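Local coordinates for putative sugar kinase PH1459 (Pyrococcus horikoshii, PDB 3EWM), which is a putative sugar kinase of the PfkB family that binds ATP and probably phosphorylates a sugar such as fructose, at residues I117-V122 / I148-G153. Sequence-based numbering, arbitrary orientation.
Sequences INWDIV and IKKIKG
Val122 and Ile151 mark the closest backbone approach, 7.4 Å between their CA atoms, where the first turn of helix 119-124 meets the last turn of helix 140-151. Both helices belong to the ribokinase-like alpha/beta fold of the PfkB family and pack on its large central sheet. Strand 127-131 lies between the two helices in sequence. On the buried side, the methyls Val122 CG2 and Ile151 CG2 meet at 3.5 Å, a tight fit. On the sheet side, Val122 rests on Ile53 and Ile151 on Val128 and Ile157, all from strands of that sheet. Nearer the surface, the aliphatic part of Lys150 lies obliquely against the six-membered ring of Trp119, at CE3 and CZ3. Lys150 CG points away from its own backbone N (chi1 -169°), and further bends along the chain bring Lys150 CD to 3.3 Å from Trp119 CZ3. Lys150 CE also passes 4.0 Å from Val122 CG2. The ammonium group ends in a salt bridge with Glu123. Ile117 CG2 sits over the centre of one face of the Trp119 ring, 3.4 Å above its plane. Asn118 is the N-cap of helix 119-124: its OD1 accepts from Ile121 N at 3.0 Å, with the donor 40° out of the plane of the side-chain carbonyl.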
# COMPACT_ATOMS: atom_id res chain seq x y z
N ILE A 117 -22.70 4.97 5.67
CA ILE A 117 -23.54 5.04 4.48
C ILE A 117 -24.38 6.28 4.52
O ILE A 117 -25.12 6.54 5.49
CB ILE A 117 -24.43 3.78 4.33
CG1 ILE A 117 -23.57 2.50 4.34
CG2 ILE A 117 -25.37 3.89 3.08
CD1 ILE A 117 -22.48 2.47 3.24
N ASN A 118 -24.26 7.06 3.45
CA ASN A 118 -25.14 8.17 3.23
C ASN A 118 -26.42 7.61 2.64
O ASN A 118 -26.52 7.33 1.44
CB ASN A 118 -24.49 9.21 2.31
CG ASN A 118 -25.27 10.50 2.26
OD1 ASN A 118 -26.48 10.49 2.06
ND2 ASN A 118 -24.59 11.62 2.44
N TRP A 119 -27.41 7.46 3.49
CA TRP A 119 -28.66 6.84 3.09
C TRP A 119 -29.48 7.73 2.20
O TRP A 119 -30.29 7.26 1.42
CB TRP A 119 -29.45 6.45 4.33
CG TRP A 119 -28.73 5.43 5.10
CD1 TRP A 119 -28.08 5.61 6.29
CD2 TRP A 119 -28.55 4.07 4.74
NE1 TRP A 119 -27.52 4.43 6.69
CE2 TRP A 119 -27.79 3.46 5.76
CE3 TRP A 119 -28.97 3.29 3.65
CZ2 TRP A 119 -27.43 2.11 5.72
CZ3 TRP A 119 -28.61 1.96 3.61
CH2 TRP A 119 -27.86 1.38 4.65
N ASP A 120 -29.25 9.03 2.30
CA ASP A 120 -29.92 9.97 1.42
C ASP A 120 -29.48 9.74 -0.01
O ASP A 120 -30.30 9.67 -0.91
CB ASP A 120 -29.61 11.40 1.83
CG ASP A 120 -30.54 11.91 2.91
OD1 ASP A 120 -31.48 11.18 3.33
OD2 ASP A 120 -30.33 13.06 3.30
N ILE A 121 -28.18 9.61 -0.21
CA ILE A 121 -27.64 9.31 -1.53
C ILE A 121 -28.19 7.98 -2.07
O ILE A 121 -28.68 7.93 -3.21
CB ILE A 121 -26.08 9.34 -1.53
CG1 ILE A 121 -25.60 10.78 -1.38
CG2 ILE A 121 -25.52 8.71 -2.83
CD1 ILE A 121 -24.12 10.93 -1.01
N VAL A 122 -28.14 6.93 -1.27
CA VAL A 122 -28.65 5.63 -1.73
C VAL A 122 -30.17 5.69 -2.04
O VAL A 122 -30.63 5.07 -3.00
CB VAL A 122 -28.28 4.42 -0.81
CG1 VAL A 122 -27.01 4.69 0.01
CG2 VAL A 122 -29.43 3.99 0.08
N ILE A 148 -27.62 -2.83 -0.35
CA ILE A 148 -28.28 -3.40 -1.51
C ILE A 148 -29.64 -4.01 -1.15
O ILE A 148 -30.62 -3.73 -1.80
CB ILE A 148 -27.36 -4.46 -2.19
CG1 ILE A 148 -25.99 -3.83 -2.55
CG2 ILE A 148 -28.04 -5.08 -3.42
CD1 ILE A 148 -26.05 -2.51 -3.35
N LYS A 149 -29.68 -4.82 -0.09
CA LYS A 149 -30.96 -5.36 0.38
C LYS A 149 -31.95 -4.26 0.75
O LYS A 149 -33.14 -4.37 0.43
CB LYS A 149 -30.73 -6.33 1.55
CG LYS A 149 -29.93 -7.55 1.14
CD LYS A 149 -29.71 -8.54 2.26
CE LYS A 149 -28.92 -9.77 1.74
NZ LYS A 149 -28.27 -10.58 2.77
N LYS A 150 -31.48 -3.20 1.38
CA LYS A 150 -32.34 -2.08 1.78
C LYS A 150 -33.01 -1.41 0.58
O LYS A 150 -34.19 -1.07 0.63
CB LYS A 150 -31.54 -1.02 2.55
CG LYS A 150 -32.40 0.03 3.21
CD LYS A 150 -31.84 1.41 3.00
CE LYS A 150 -32.50 2.16 1.88
NZ LYS A 150 -33.79 2.75 2.34
N ILE A 151 -32.24 -1.22 -0.49
CA ILE A 151 -32.74 -0.51 -1.68
C ILE A 151 -33.39 -1.38 -2.75
O ILE A 151 -33.99 -0.85 -3.69
CB ILE A 151 -31.66 0.31 -2.40
CG1 ILE A 151 -30.54 -0.61 -2.88
CG2 ILE A 151 -31.17 1.46 -1.55
CD1 ILE A 151 -29.90 -0.12 -4.14
N LYS A 152 -33.24 -2.70 -2.64
CA LYS A 152 -33.91 -3.63 -3.52
C LYS A 152 -35.39 -3.25 -3.60
O LYS A 152 -36.04 -3.08 -2.58
CB LYS A 152 -33.75 -5.07 -3.01
CG LYS A 152 -34.36 -6.14 -3.93
CD LYS A 152 -33.43 -6.39 -5.10
CE LYS A 152 -34.18 -6.40 -6.41
NZ LYS A 152 -33.24 -6.33 -7.57
N GLY A 153 -35.89 -3.09 -4.83
CA GLY A 153 -37.27 -2.63 -5.05
C GLY A 153 -37.44 -1.14 -5.29
O GLY A 153 -38.39 -0.74 -5.98